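Local coordinates for protein SPOU RRNA methylase (Sulfolobus acidocaldarius, PDB 4CNG) that methylates the 2'-hydroxyl of cytidine 32 in tRNA, using S-adenosyl-L-methionine as methyl donor and working as a homodimer, at residues Leu25-Pro30 against Asp49-Val54. The protein carries 1 engineered substitution. Residues are numbered along the deposited sequence; the frame is centred on the assembly and turned at random. Where two conformers were deposited one is given.
Sequences LVIVEP and DEFYVV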
loop_
_atom_site.group_PDB
_atom_site.type_symbol
_atom_site.label_atom_id
_atom_site.label_comp_id
_atom_site.label_asym_id
_atom_site.label_seq_id
_atom_site.Cartn_x
_atom_site.Cartn_y
_atom_site.Cartn_z
ATOM N N LEU A 25 -10.628 -9.412 6.784
ATOM C CA LEU A 25 -9.788 -9.407 5.626
ATOM C C LEU A 25 -9.644 -10.844 5.127
ATOM O O LEU A 25 -9.281 -11.706 5.913
ATOM C CB LEU A 25 -8.414 -8.829 5.977
ATOM C CG LEU A 25 -7.417 -8.732 4.864
ATOM C CD1 LEU A 25 -7.894 -7.813 3.774
ATOM C CD2 LEU A 25 -6.090 -8.283 5.428
ATOM N N VAL A 26 -9.940 -11.059 3.856
ATOM C CA VAL A 26 -9.835 -12.370 3.212
ATOM C C VAL A 26 -8.862 -12.272 2.051
ATOM O O VAL A 26 -9.076 -11.512 1.129
ATOM C CB VAL A 26 -11.227 -12.873 2.703
ATOM C CG1 VAL A 26 -11.069 -14.201 1.984
ATOM C CG2 VAL A 26 -12.232 -12.928 3.826
ATOM N N ILE A 27 -7.803 -13.080 2.117
ATOM C CA ILE A 27 -6.804 -13.127 1.076
ATOM C C ILE A 27 -6.891 -14.500 0.405
ATOM O O ILE A 27 -6.712 -15.512 1.057
ATOM C CB ILE A 27 -5.383 -12.876 1.618
ATOM C CG1 ILE A 27 -5.312 -11.666 2.540
ATOM C CG2 ILE A 27 -4.387 -12.764 0.499
ATOM C CD1 ILE A 27 -5.696 -10.367 1.871
ATOM N N VAL A 28 -7.146 -14.506 -0.886
ATOM C CA VAL A 28 -7.401 -15.754 -1.620
ATOM C C VAL A 28 -6.125 -16.260 -2.288
ATOM O O VAL A 28 -5.571 -15.639 -3.188
ATOM C CB VAL A 28 -8.504 -15.570 -2.646
ATOM C CG1 VAL A 28 -8.797 -16.878 -3.399
ATOM C CG2 VAL A 28 -9.764 -15.058 -1.994
ATOM N N GLU A 29 -5.659 -17.428 -1.828
ATOM C CA GLU A 29 -4.527 -18.143 -2.408
ATOM C C GLU A 29 -3.291 -17.281 -2.643
ATOM O O GLU A 29 -2.724 -17.284 -3.735
ATOM C CB GLU A 29 -4.966 -18.904 -3.663
ATOM C CG GLU A 29 -5.981 -20.001 -3.334
ATOM C CD GLU A 29 -6.355 -20.914 -4.499
ATOM O OE1 GLU A 29 -6.191 -20.516 -5.662
ATOM O OE2 GLU A 29 -6.846 -22.033 -4.237
ATOM N N PRO A 30 -2.840 -16.585 -1.609
ATOM C CA PRO A 30 -1.624 -15.766 -1.824
ATOM C C PRO A 30 -0.454 -16.628 -2.174
ATOM O O PRO A 30 -0.216 -17.686 -1.576
ATOM C CB PRO A 30 -1.438 -15.055 -0.506
ATOM C CG PRO A 30 -2.099 -15.987 0.478
ATOM C CD PRO A 30 -3.315 -16.547 -0.241
ATOM N N ASP A 49 -10.088 -6.797 12.460
ATOM C CA ASP A 49 -10.679 -7.674 13.456
ATOM C C ASP A 49 -10.436 -9.177 13.193
ATOM O O ASP A 49 -10.225 -9.931 14.125
ATOM C CB ASP A 49 -12.172 -7.398 13.535
ATOM C CG ASP A 49 -12.458 -5.944 13.871
ATOM O OD1 ASP A 49 -12.247 -5.585 15.036
ATOM O OD2 ASP A 49 -12.862 -5.167 12.972
ATOM N N GLU A 50 -10.540 -9.606 11.946
ATOM C CA GLU A 50 -10.445 -11.024 11.552
ATOM C C GLU A 50 -9.639 -11.087 10.268
ATOM O O GLU A 50 -9.725 -10.194 9.430
ATOM C CB GLU A 50 -11.855 -11.578 11.310
ATOM C CG GLU A 50 -12.713 -11.614 12.552
ATOM C CD GLU A 50 -14.096 -12.199 12.332
ATOM O OE1 GLU A 50 -14.513 -12.415 11.180
ATOM O OE2 GLU A 50 -14.820 -12.348 13.342
ATOM N N PHE A 51 -8.843 -12.143 10.139
ATOM C CA PHE A 51 -7.889 -12.290 9.060
ATOM C C PHE A 51 -7.919 -13.750 8.620
ATOM O O PHE A 51 -7.458 -14.622 9.348
ATOM C CB PHE A 51 -6.488 -11.862 9.568
ATOM C CG PHE A 51 -5.356 -12.062 8.600
ATOM C CD1 PHE A 51 -5.493 -11.908 7.248
ATOM C CD2 PHE A 51 -4.105 -12.317 9.105
ATOM C CE1 PHE A 51 -4.409 -12.029 6.410
ATOM C CE2 PHE A 51 -3.000 -12.446 8.277
ATOM C CZ PHE A 51 -3.165 -12.335 6.914
ATOM N N TYR A 52 -8.434 -13.958 7.407
ATOM C CA TYR A 52 -8.562 -15.283 6.800
ATOM C C TYR A 52 -7.730 -15.364 5.544
ATOM O O TYR A 52 -7.728 -14.442 4.729
ATOM C CB TYR A 52 -10.045 -15.573 6.428
ATOM C CG TYR A 52 -10.909 -16.016 7.545
ATOM C CD1 TYR A 52 -11.228 -15.196 8.590
ATOM C CD2 TYR A 52 -11.504 -17.255 7.505
ATOM C CE1 TYR A 52 -12.053 -15.594 9.611
ATOM C CE2 TYR A 52 -12.346 -17.686 8.515
ATOM C CZ TYR A 52 -12.663 -16.821 9.548
ATOM O OH TYR A 52 -13.495 -17.227 10.568
ATOM N N VAL A 53 -7.103 -16.513 5.345
ATOM C CA VAL A 53 -6.342 -16.780 4.162
ATOM C C VAL A 53 -6.823 -18.122 3.607
ATOM O O VAL A 53 -6.864 -19.114 4.325
ATOM C CB VAL A 53 -4.843 -16.779 4.477
ATOM C CG1 VAL A 53 -4.048 -17.105 3.244
ATOM C CG2 VAL A 53 -4.416 -15.397 4.943
ATOM N N VAL A 54 -7.235 -18.111 2.351
ATOM C CA VAL A 54 -7.765 -19.283 1.682
ATOM C C VAL A 54 -6.614 -19.994 0.967
ATOM O O VAL A 54 -5.960 -19.429 0.097
ATOM C CB VAL A 54 -8.828 -18.868 0.677
ATOM C CG1 VAL A 54 -9.374 -20.104 -0.014
ATOM C CG2 VAL A 54 -9.962 -18.090 1.313
#
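Leu25 is gripped through both its backbone polar atoms: its N donates to Glu50 O at 2.9 Å. Its O takes Tyr52 N in an almost straight bond (178° at the hydrogen). Its side chain runs alongside that of Phe51, CD2 lying 4.1 Å from ring atom CD1. On the other face of the sheet, Val26 reaches diagonally with CG1 to Val54 CG2, two residues beyond its bridge partner Tyr52, while its CA-H points at Tyr52 O. That same oxygen accepts Ile27 N in the carbonyl plane, and Ile27 O in turn receives Val54 N. Ile27 swings CG1 back beside its own N (chi1 -48°), which brings this methylene to the edge of the Phe51 ring, in its plane, 4.0 Å from CE1. Helix 33-45 packs Ile39 against Leu25, Ile27 and Phe51. Val28 meets Val54 loosely through their CG2 methyls. The strand ends there, but Glu29 still gives its N to Val54 O in a more bent bond of 139°; its carboxylate turns to Asn55 and Arg132. Pro30 closes the contact, its CG meeting CG1 of Val53 in the modelled one of two conformers, a tentative touch.

Strands 22-28 and 50-54 thus run parallel, as the two arms of a beta-alpha-beta unit whose crossover is helix 33-45, inside the parallel sheet of the SPOUT methyltransferase fold. Five backbone bonds fix the register and pair main-chain polar groups, while aliphatic and aromatic groups line both faces; charged side chains are confined to the ends, so the joint is a buried part of the core, with Val28 beside Gly131 of the probable S-adenosyl-L-methionine site.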